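Local coordinates for protein thymine dioxygenase (Neurospora crassa, PDB 5C3Q) that binds thymine and 2-oxoglutarate beside a metal ion and probably oxidises the thymine methyl group as an iron-dependent dioxygenase, at residues N89-A94 with E121-R127; A116-K120 with Q210-G214; F154-K159 with D185-L191; L161-M166 with S221-L225. One frame throughout, in Å; residues are numbered along the deposited sequence.

Interaction 1 of 4, residues N89-A94 with E121-R127. With EDO (1,2-ethanediol), chain I.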
# COMPACT_ATOMS: atom_id res chain seq x y z
N ASN A 89 0.92 14.24 -6.34
CA ASN A 89 1.34 12.98 -5.70
C ASN A 89 2.05 12.03 -6.66
O ASN A 89 1.81 10.82 -6.66
CB ASN A 89 0.13 12.29 -5.05
CG ASN A 89 0.53 11.28 -3.99
OD1 ASN A 89 1.62 11.35 -3.43
ND2 ASN A 89 -0.36 10.33 -3.71
N ARG A 90 2.93 12.58 -7.49
CA ARG A 90 3.63 11.81 -8.51
C ARG A 90 5.10 12.18 -8.54
O ARG A 90 5.46 13.35 -8.37
CB ARG A 90 3.03 12.08 -9.90
CG ARG A 90 1.65 11.48 -10.15
CD ARG A 90 0.96 12.24 -11.27
NE ARG A 90 -0.23 11.57 -11.80
CZ ARG A 90 -1.48 11.74 -11.36
NH1 ARG A 90 -1.74 12.53 -10.32
NH2 ARG A 90 -2.47 11.09 -11.95
N GLY A 91 5.95 11.19 -8.78
CA GLY A 91 7.37 11.42 -8.98
C GLY A 91 8.27 10.85 -7.91
O GLY A 91 7.83 10.12 -7.01
N TYR A 92 9.55 11.22 -8.00
CA TYR A 92 10.60 10.62 -7.19
C TYR A 92 10.75 11.31 -5.84
O TYR A 92 10.70 12.53 -5.76
CB TYR A 92 11.93 10.66 -7.94
CG TYR A 92 13.10 10.19 -7.11
CD1 TYR A 92 13.29 8.84 -6.86
CD2 TYR A 92 14.01 11.10 -6.56
CE1 TYR A 92 14.36 8.40 -6.09
CE2 TYR A 92 15.07 10.67 -5.80
CZ TYR A 92 15.25 9.32 -5.56
OH TYR A 92 16.30 8.88 -4.80
N SER A 93 10.96 10.51 -4.80
CA SER A 93 11.19 11.05 -3.47
C SER A 93 12.18 10.20 -2.66
O SER A 93 12.24 8.98 -2.81
CB SER A 93 9.87 11.18 -2.72
OG SER A 93 10.06 11.89 -1.51
N ALA A 94 12.96 10.88 -1.83
CA ALA A 94 13.82 10.23 -0.85
C ALA A 94 13.86 11.11 0.39
O ALA A 94 14.21 12.28 0.29
CB ALA A 94 15.22 10.05 -1.42
N GLU A 121 13.78 4.94 -0.86
CA GLU A 121 13.44 5.89 -1.92
C GLU A 121 12.21 5.36 -2.65
O GLU A 121 11.93 4.16 -2.61
CB GLU A 121 14.61 6.13 -2.88
CG GLU A 121 15.24 4.88 -3.46
CD GLU A 121 16.44 5.15 -4.35
OE1 GLU A 121 16.61 6.29 -4.84
OE2 GLU A 121 17.22 4.21 -4.59
N SER A 122 11.47 6.26 -3.28
CA SER A 122 10.23 5.89 -3.94
C SER A 122 10.00 6.68 -5.22
O SER A 122 10.53 7.77 -5.40
CB SER A 122 9.05 6.07 -2.99
OG SER A 122 8.87 7.43 -2.65
N TYR A 123 9.21 6.09 -6.10
CA TYR A 123 8.78 6.74 -7.32
C TYR A 123 7.31 6.42 -7.53
O TYR A 123 6.92 5.25 -7.62
CB TYR A 123 9.62 6.26 -8.50
CG TYR A 123 9.22 6.90 -9.81
CD1 TYR A 123 9.58 8.21 -10.10
CD2 TYR A 123 8.48 6.20 -10.75
CE1 TYR A 123 9.22 8.81 -11.30
CE2 TYR A 123 8.11 6.78 -11.95
CZ TYR A 123 8.48 8.08 -12.22
OH TYR A 123 8.11 8.65 -13.41
N GLU A 124 6.49 7.46 -7.62
CA GLU A 124 5.04 7.31 -7.69
C GLU A 124 4.44 7.70 -9.04
O GLU A 124 4.77 8.75 -9.61
CB GLU A 124 4.40 8.09 -6.55
CG GLU A 124 4.63 7.39 -5.21
CD GLU A 124 4.38 8.28 -4.01
OE1 GLU A 124 3.75 7.80 -3.05
OE2 GLU A 124 4.84 9.44 -4.03
N ILE A 125 3.57 6.83 -9.53
CA ILE A 125 2.93 6.95 -10.83
C ILE A 125 1.42 6.96 -10.62
O ILE A 125 0.89 6.08 -9.94
CB ILE A 125 3.30 5.75 -11.72
CG1 ILE A 125 4.80 5.76 -12.04
CG2 ILE A 125 2.49 5.74 -13.01
CD1 ILE A 125 5.37 4.38 -12.32
N GLY A 126 0.74 7.95 -11.19
CA GLY A 126 -0.73 8.02 -11.16
C GLY A 126 -1.28 7.61 -12.51
O GLY A 126 -0.52 7.24 -13.40
N ARG A 127 -2.60 7.66 -12.67
CA ARG A 127 -3.18 7.36 -13.98
C ARG A 127 -2.76 8.43 -14.99
O ARG A 127 -2.71 9.61 -14.67
CB ARG A 127 -4.70 7.21 -13.93
CG ARG A 127 -5.48 8.45 -13.56
CD ARG A 127 -6.96 8.21 -13.80
NE ARG A 127 -7.77 9.30 -13.25
CZ ARG A 127 -8.36 10.26 -13.96
NH1 ARG A 127 -8.27 10.30 -15.29
NH2 ARG A 127 -9.07 11.19 -13.33
C1 EDO I . 5.99 11.03 -1.60
O1 EDO I . 5.64 9.66 -1.36
C2 EDO I . 6.85 11.56 -0.47
O2 EDO I . 6.05 12.09 0.59
O HOH W 1 2.32 9.46 -1.64
O HOH W 2 7.60 9.26 -4.30
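Glu121 OE1 is gripped by two groups: Tyr92 OH donates a hydrogen bond of 2.6 Å to it, and Lys78 adds a salt bridge. The oxygen sits at the edge of the Tyr92 ring, in its plane, although ring and carboxylate are turned 68° apart. With CG anti to the backbone N (chi1 174°), the Tyr92 ring runs away from its cross-strand neighbour Tyr123 and beside Ser122 O to reach Glu121. Backbone bonds join the strands through two antiparallel hydrogen-bonded pairs, Ser93 with Ser122 and Gly91 with Glu124; Gly91 N to Glu124 O measures 2.8 Å. On the face that carries Ser93 and Ser122, Glu124 OE2 accepts from a water that also donates to Gly91 O, and from hydroxyl O1 of an ethanediol, 2.8 Å away and probably from the crystallisation liquor. Its other oxygen, OE1, shares a second water with Asn89 OD1 and forms a salt bridge with Arg192, a 2-oxoglutarate-binding residue. Arg90 NH2 donates to Arg127 O (3.1 Å) in the guanidinium plane, Gly126 CA lies over one face, and Glu130 supplies the balancing charge. Asn89 ND2 is hydrogen-bonded to thymine O2, so this antiparallel pair, at one margin of the major sheet, also borders the substrate pocket.

Interaction 2 of 4, residues A116-K120 with Q210-G214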
# COMPACT_ATOMS: atom_id res chain seq x y z
N ALA A 116 16.51 10.18 12.68
CA ALA A 116 17.02 9.26 11.68
C ALA A 116 15.95 9.05 10.60
O ALA A 116 14.95 8.38 10.84
CB ALA A 116 17.38 7.93 12.33
N PRO A 117 16.16 9.62 9.40
CA PRO A 117 15.14 9.46 8.35
C PRO A 117 15.07 8.04 7.79
O PRO A 117 16.08 7.32 7.79
CB PRO A 117 15.59 10.45 7.27
CG PRO A 117 17.04 10.67 7.50
CD PRO A 117 17.28 10.48 8.97
N ASP A 118 13.89 7.64 7.32
CA ASP A 118 13.67 6.31 6.74
C ASP A 118 14.68 6.05 5.61
O ASP A 118 14.91 6.92 4.77
CB ASP A 118 12.25 6.20 6.19
CG ASP A 118 11.19 6.18 7.29
OD1 ASP A 118 11.54 6.16 8.48
OD2 ASP A 118 9.99 6.18 6.94
N ILE A 119 15.28 4.87 5.61
CA ILE A 119 16.27 4.52 4.60
C ILE A 119 15.55 3.89 3.41
O ILE A 119 15.49 2.66 3.28
CB ILE A 119 17.37 3.58 5.14
CG1 ILE A 119 17.98 4.15 6.43
CG2 ILE A 119 18.46 3.38 4.10
CD1 ILE A 119 18.82 3.16 7.20
N LYS A 120 14.98 4.74 2.57
CA LYS A 120 14.17 4.29 1.44
C LYS A 120 14.14 5.35 0.35
O LYS A 120 14.44 6.51 0.59
CB LYS A 120 12.74 3.97 1.90
CG LYS A 120 11.92 5.19 2.32
CD LYS A 120 10.49 4.82 2.67
CE LYS A 120 9.66 6.06 2.98
NZ LYS A 120 8.22 5.72 3.17
N GLN A 210 15.86 3.97 14.19
CA GLN A 210 15.99 3.89 12.73
C GLN A 210 15.11 2.79 12.14
O GLN A 210 15.16 1.66 12.60
CB GLN A 210 17.45 3.60 12.38
CG GLN A 210 17.75 3.39 10.91
CD GLN A 210 17.83 4.70 10.16
OE1 GLN A 210 18.86 5.38 10.20
NE2 GLN A 210 16.76 5.07 9.47
N VAL A 211 14.33 3.12 11.11
CA VAL A 211 13.56 2.10 10.38
C VAL A 211 13.69 2.27 8.86
O VAL A 211 14.30 3.23 8.38
CB VAL A 211 12.07 2.09 10.78
CG1 VAL A 211 11.93 1.72 12.25
CG2 VAL A 211 11.39 3.43 10.50
N ARG A 212 13.14 1.32 8.12
CA ARG A 212 13.09 1.40 6.66
C ARG A 212 11.84 2.17 6.21
O ARG A 212 11.91 2.97 5.29
CB ARG A 212 13.17 0.01 6.03
CG ARG A 212 14.61 -0.42 5.75
CD ARG A 212 14.71 -1.81 5.12
NE ARG A 212 15.96 -1.97 4.38
CZ ARG A 212 16.44 -3.13 3.92
NH1 ARG A 212 15.78 -4.27 4.11
NH2 ARG A 212 17.58 -3.13 3.25
N ALA A 213 10.71 1.91 6.88
CA ALA A 213 9.49 2.70 6.68
C ALA A 213 8.77 2.90 8.01
O ALA A 213 8.43 1.93 8.68
CB ALA A 213 8.56 2.02 5.68
N GLY A 214 8.54 4.16 8.38
CA GLY A 214 7.89 4.49 9.65
C GLY A 214 6.48 3.95 9.76
O GLY A 214 5.78 3.79 8.75
O HOH W 3 13.68 5.86 10.40
O HOH W 4 18.65 7.41 8.67
O HOH W 5 17.25 0.47 3.54
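Ile119 lies across the Gln210 side chain, nearly perpendicular to it, and the glutamine amide is caught between apolar groups: Ile119 CD1 lies 3.5 Å from Gln210 CD over one face, while Ala116 CB approaches OE1 over the other. A bend at chi2 (79°) lets Gln210 NE2 serve two carbonyls. It donates to Pro117 O at 2.9 Å, with that oxygen in the amide plane but the donor well above the carbonyl plane, and within its own segment to Val211 O at 3.3 Å. Gln210 OE1 accepts from a water shared with Pro117 O and from Asn207. A leucine here would probably leave Pro117 O to its water and take a donor from Val211 O as well. The Asp118 carboxylate runs alongside Val211, OD1 against CG2; OD2 receives Gly214 N at 2.9 Å from above the carboxylate plane. Next to it, Arg212 and Ala213 form a classic beta bulge opposite Val275; Arg212 NH2 bonds to Pro286 O, and a water links NE to Ile119 O. The one backbone-to-backbone N-H...O bond between the segments, Ile119 N to Val211 O, is weak; amide, carboxylate and water, not regular strand pairing, thus join loop 116-120 to the start of strand 213-216.

Interaction 3 of 4, residues F154-K159 with D185-L191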
# COMPACT_ATOMS: atom_id res chain seq x y z
N PHE A 154 1.21 -2.43 -15.82
CA PHE A 154 1.05 -2.87 -14.44
C PHE A 154 -0.02 -2.06 -13.70
O PHE A 154 -0.84 -2.63 -12.98
CB PHE A 154 2.38 -2.79 -13.70
CG PHE A 154 2.37 -3.46 -12.35
CD1 PHE A 154 2.24 -4.84 -12.26
CD2 PHE A 154 2.49 -2.72 -11.19
CE1 PHE A 154 2.23 -5.47 -11.02
CE2 PHE A 154 2.49 -3.34 -9.95
CZ PHE A 154 2.36 -4.72 -9.87
N PHE A 155 -0.01 -0.75 -13.89
CA PHE A 155 -1.02 0.13 -13.29
C PHE A 155 -2.45 -0.34 -13.61
O PHE A 155 -3.28 -0.45 -12.71
CB PHE A 155 -0.82 1.59 -13.76
CG PHE A 155 -1.70 2.59 -13.06
CD1 PHE A 155 -3.01 2.78 -13.46
CD2 PHE A 155 -1.20 3.36 -12.02
CE1 PHE A 155 -3.82 3.71 -12.82
CE2 PHE A 155 -2.01 4.29 -11.38
CZ PHE A 155 -3.32 4.47 -11.78
N ASP A 156 -2.71 -0.61 -14.88
CA ASP A 156 -4.05 -1.03 -15.33
C ASP A 156 -4.45 -2.43 -14.85
O ASP A 156 -5.61 -2.68 -14.55
CB ASP A 156 -4.15 -0.95 -16.86
CG ASP A 156 -4.12 0.49 -17.37
OD1 ASP A 156 -4.35 1.42 -16.56
OD2 ASP A 156 -3.88 0.70 -18.58
N GLN A 157 -3.48 -3.33 -14.74
CA GLN A 157 -3.75 -4.66 -14.18
C GLN A 157 -4.05 -4.62 -12.68
O GLN A 157 -4.91 -5.35 -12.20
CB GLN A 157 -2.59 -5.61 -14.47
CG GLN A 157 -2.45 -5.93 -15.95
CD GLN A 157 -1.46 -7.04 -16.22
OE1 GLN A 157 -1.42 -8.05 -15.51
NE2 GLN A 157 -0.66 -6.87 -17.26
N CYS A 158 -3.36 -3.75 -11.94
CA CYS A 158 -3.65 -3.53 -10.52
C CYS A 158 -4.99 -2.81 -10.35
O CYS A 158 -5.73 -3.08 -9.40
CB CYS A 158 -2.54 -2.73 -9.84
SG CYS A 158 -0.99 -3.62 -9.62
N LYS A 159 -5.28 -1.88 -11.25
CA LYS A 159 -6.58 -1.20 -11.29
C LYS A 159 -7.71 -2.21 -11.44
O LYS A 159 -8.74 -2.11 -10.78
CB LYS A 159 -6.60 -0.18 -12.44
CG LYS A 159 -7.96 0.39 -12.81
CD LYS A 159 -7.83 1.28 -14.04
CE LYS A 159 -9.17 1.63 -14.65
NZ LYS A 159 -9.00 2.38 -15.93
N ASP A 185 -14.22 3.07 -10.55
CA ASP A 185 -13.94 2.78 -11.97
C ASP A 185 -12.98 3.76 -12.68
O ASP A 185 -12.45 3.44 -13.74
CB ASP A 185 -15.23 2.63 -12.79
CG ASP A 185 -16.16 3.83 -12.68
OD1 ASP A 185 -15.78 4.86 -12.07
OD2 ASP A 185 -17.28 3.74 -13.22
N VAL A 186 -12.77 4.95 -12.11
CA VAL A 186 -11.87 5.94 -12.71
C VAL A 186 -10.40 5.53 -12.59
O VAL A 186 -9.58 5.84 -13.46
CB VAL A 186 -12.10 7.35 -12.11
CG1 VAL A 186 -11.06 8.34 -12.60
CG2 VAL A 186 -13.50 7.84 -12.47
N GLY A 187 -10.05 4.83 -11.52
CA GLY A 187 -8.68 4.38 -11.31
C GLY A 187 -7.77 5.49 -10.83
O GLY A 187 -6.65 5.63 -11.30
N ASP A 188 -8.27 6.28 -9.87
CA ASP A 188 -7.49 7.36 -9.26
C ASP A 188 -6.52 6.79 -8.23
O ASP A 188 -6.55 7.15 -7.06
CB ASP A 188 -8.43 8.39 -8.61
CG ASP A 188 -9.16 9.25 -9.62
OD1 ASP A 188 -8.55 9.62 -10.64
OD2 ASP A 188 -10.34 9.56 -9.39
N ASN A 189 -5.65 5.90 -8.70
CA ASN A 189 -4.77 5.13 -7.85
C ASN A 189 -3.33 5.62 -7.98
O ASN A 189 -3.00 6.36 -8.92
CB ASN A 189 -4.88 3.66 -8.24
CG ASN A 189 -6.31 3.16 -8.19
OD1 ASN A 189 -7.09 3.56 -7.32
ND2 ASN A 189 -6.68 2.29 -9.13
N ILE A 190 -2.47 5.21 -7.05
CA ILE A 190 -1.06 5.58 -7.08
C ILE A 190 -0.20 4.33 -7.02
O ILE A 190 -0.31 3.53 -6.09
CB ILE A 190 -0.69 6.56 -5.95
CG1 ILE A 190 -1.41 7.90 -6.12
CG2 ILE A 190 0.82 6.77 -5.87
CD1 ILE A 190 -0.94 8.74 -7.30
N LEU A 191 0.65 4.17 -8.03
CA LEU A 191 1.60 3.07 -8.09
C LEU A 191 2.91 3.56 -7.48
O LEU A 191 3.62 4.38 -8.08
CB LEU A 191 1.79 2.63 -9.54
CG LEU A 191 2.89 1.64 -9.91
CD1 LEU A 191 2.74 0.33 -9.16
CD2 LEU A 191 2.86 1.39 -11.41
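Leu191 CD1 meets the edge of the Phe154 ring, 3.7 Å from CD2, while Cys158 SG, one turn further along the helix, lies over one face of that ring, toward the rim. Both phenylalanines belong to the helix 147-173, which packs against the major sheet of the double-stranded beta-helix fold, here at the start of strand 190-200. The neighbouring ring, Phe155, presents its rim to the backbone. Asn189 O stands in the ring plane 3.4 Å from CE2, Gly187 O is likewise in plane at 3.6 Å from CZ, and Leu191 CB closes the edge at 4.0 Å from CD2. Carbonyl oxygens set against the slightly positive C-H rim of a benzene ring make a mildly favourable electrostatic match, a useful one because no hydrogen bond crosses this contact. A chi1 of -173°, which sets CG opposite the backbone N, carries the Phe155 ring off the helix toward the incoming chain. Two edge-to-face pairs extend the aromatic cluster, Phe154 with Phe226 and Phe155 with Tyr293. The hydroxyl of Tyr293 bonds to Asn189 ND2, and Asn296 N to Asn189 OD1, so the buried amide is satisfied from strand 284-295 and the residue just after it. Gly187, with a phi of 77°, takes the chain out of a short helix close beside Lys159, and a CB there would clash with Lys159 CD. The lysine chain, extended beyond CG, runs past this glycine until its CE comes to 3.9 Å from Asp185 O.

Interaction 4 of 4, residues L161-M166 with S221-L225. With AKG (2-oxoglutaric acid), chain F.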
# COMPACT_ATOMS: atom_id res chain seq x y z
N LEU A 161 -7.50 -5.46 -10.60
CA LEU A 161 -7.54 -6.24 -9.36
C LEU A 161 -8.27 -5.51 -8.23
O LEU A 161 -9.00 -6.12 -7.45
CB LEU A 161 -6.13 -6.63 -8.92
CG LEU A 161 -6.01 -7.53 -7.69
CD1 LEU A 161 -6.82 -8.81 -7.85
CD2 LEU A 161 -4.55 -7.87 -7.43
N HIS A 162 -8.07 -4.20 -8.14
CA HIS A 162 -8.81 -3.37 -7.18
C HIS A 162 -10.31 -3.57 -7.33
O HIS A 162 -11.02 -3.83 -6.35
CB HIS A 162 -8.47 -1.89 -7.38
CG HIS A 162 -9.20 -0.97 -6.46
ND1 HIS A 162 -9.58 0.30 -6.83
CD2 HIS A 162 -9.62 -1.12 -5.18
CE1 HIS A 162 -10.21 0.89 -5.82
NE2 HIS A 162 -10.24 0.05 -4.81
N ILE A 163 -10.79 -3.45 -8.57
CA ILE A 163 -12.21 -3.61 -8.86
C ILE A 163 -12.71 -4.98 -8.39
O ILE A 163 -13.77 -5.07 -7.79
CB ILE A 163 -12.50 -3.39 -10.36
CG1 ILE A 163 -12.34 -1.90 -10.71
CG2 ILE A 163 -13.92 -3.83 -10.73
CD1 ILE A 163 -12.17 -1.61 -12.18
N GLU A 164 -11.91 -6.03 -8.62
CA GLU A 164 -12.31 -7.39 -8.25
C GLU A 164 -12.30 -7.62 -6.74
O GLU A 164 -13.18 -8.31 -6.22
CB GLU A 164 -11.43 -8.44 -8.95
CG GLU A 164 -11.46 -8.40 -10.48
CD GLU A 164 -12.74 -8.96 -11.09
OE1 GLU A 164 -13.75 -9.14 -10.38
OE2 GLU A 164 -12.73 -9.21 -12.32
N VAL A 165 -11.32 -7.06 -6.04
CA VAL A 165 -11.27 -7.17 -4.58
C VAL A 165 -12.48 -6.47 -3.95
O VAL A 165 -13.07 -7.00 -3.01
CB VAL A 165 -9.95 -6.63 -3.98
CG1 VAL A 165 -10.03 -6.60 -2.46
CG2 VAL A 165 -8.78 -7.49 -4.41
N MET A 166 -12.84 -5.30 -4.46
CA MET A 166 -14.03 -4.59 -3.96
C MET A 166 -15.30 -5.39 -4.24
O MET A 166 -16.21 -5.42 -3.40
CB MET A 166 -14.13 -3.19 -4.55
CG MET A 166 -13.00 -2.23 -4.16
SD MET A 166 -12.53 -2.20 -2.42
CE MET A 166 -13.98 -1.45 -1.66
N SER A 221 -8.74 3.09 -0.16
CA SER A 221 -9.67 1.97 -0.05
C SER A 221 -8.90 0.70 0.33
O SER A 221 -9.11 0.15 1.42
CB SER A 221 -10.45 1.77 -1.35
OG SER A 221 -9.57 1.71 -2.47
N ILE A 222 -8.03 0.26 -0.57
CA ILE A 222 -7.10 -0.84 -0.29
C ILE A 222 -5.71 -0.54 -0.86
O ILE A 222 -5.53 0.35 -1.70
CB ILE A 222 -7.59 -2.21 -0.83
CG1 ILE A 222 -7.61 -2.23 -2.36
CG2 ILE A 222 -8.97 -2.56 -0.28
CD1 ILE A 222 -7.96 -3.58 -2.96
N THR A 223 -4.73 -1.29 -0.38
CA THR A 223 -3.39 -1.23 -0.93
C THR A 223 -3.01 -2.64 -1.35
O THR A 223 -3.24 -3.60 -0.61
CB THR A 223 -2.37 -0.70 0.09
OG1 THR A 223 -2.74 0.62 0.49
CG2 THR A 223 -0.95 -0.67 -0.51
N LEU A 224 -2.46 -2.75 -2.56
CA LEU A 224 -1.93 -4.01 -3.05
C LEU A 224 -0.43 -3.91 -2.88
O LEU A 224 0.22 -3.11 -3.55
CB LEU A 224 -2.29 -4.22 -4.52
CG LEU A 224 -3.77 -4.05 -4.87
CD1 LEU A 224 -3.98 -4.08 -6.38
CD2 LEU A 224 -4.61 -5.13 -4.19
N LEU A 225 0.12 -4.70 -1.96
CA LEU A 225 1.54 -4.66 -1.65
C LEU A 225 2.25 -5.91 -2.16
O LEU A 225 2.00 -7.02 -1.68
CB LEU A 225 1.78 -4.51 -0.14
CG LEU A 225 3.26 -4.39 0.22
CD1 LEU A 225 3.80 -3.01 -0.12
CD2 LEU A 225 3.49 -4.71 1.68
C1 AKG F . 3.80 1.95 2.11
O1 AKG F . 2.76 2.54 2.50
O2 AKG F . 4.51 2.41 1.19
C2 AKG F . 4.20 0.69 2.76
O5 AKG F . 3.62 0.31 3.77
C3 AKG F . 5.35 -0.12 2.18
C4 AKG F . 5.49 -1.45 2.90
C5 AKG F . 6.57 -2.31 2.28
O3 AKG F . 6.48 -3.55 2.43
O4 AKG F . 7.51 -1.78 1.65
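Ile222 branches at CB into two arms that meet three residues of the helix. Its CG1, lodged between the backbone N and the carbonyl carbon (chi1 67°), lies 3.6 Å from His162 CD2. Ile222 CD1 lies 3.7 Å from Val165 CG1 and still touches the imidazole; the other branch, CG2, slides past Met166 with 4.2 Å to SD. Two residues further along the strand, on the same side, Leu224 CD1 rests 4.0 Å from Leu161 CD2. His162 spans the apolar and polar parts of the contact, for its NE2 comes within 2.9 Å of Ser221 OG, which also bonds weakly to Cys295 O. An alanine in place of His162 would probably open a gap beside Ile222 and deprive Ser221 OG of one of its polar neighbours. Helix and strand axes run 9.9 Å apart at an angle of 124°. Alternate residues of the strand face away from the helix: Thr223 OG1 is hydrogen-bonded to Asp218, a ligand of the nickel ion, and Leu225 CD2 stands 3.3 Å from O3 of 2-oxoglutarate. One side of this strand is thus packed mainly by apolar groups, with a polar approach at its end, while the other faces the cosubstrate and metal site.

Interactions 1, 3 and 4 are buried and reach the same major sheet, whereas interaction 2 is only partly buried and joins a loop to the start of strand 213-216. Interactions 3 and 4 share helix 147-173, their centres about 9 Å apart, and rely chiefly on apolar packing; interaction 1 works through paired backbones, with Glu124 and its partner Arg192 beside the ligands. Strands 121-125 and 190-200 are neighbours, so interactions 1 and 3 meet directly, with a salt bridge between Arg127 and Asp188. Interaction 2 touches interaction 1 where Ala94 CB packs on the Lys120 carbonyl and lies farthest from interaction 3. Chemistry thus follows place: oily behind the sheet, strand pairing with charged groups beside the substrate, water-bridged at the loop.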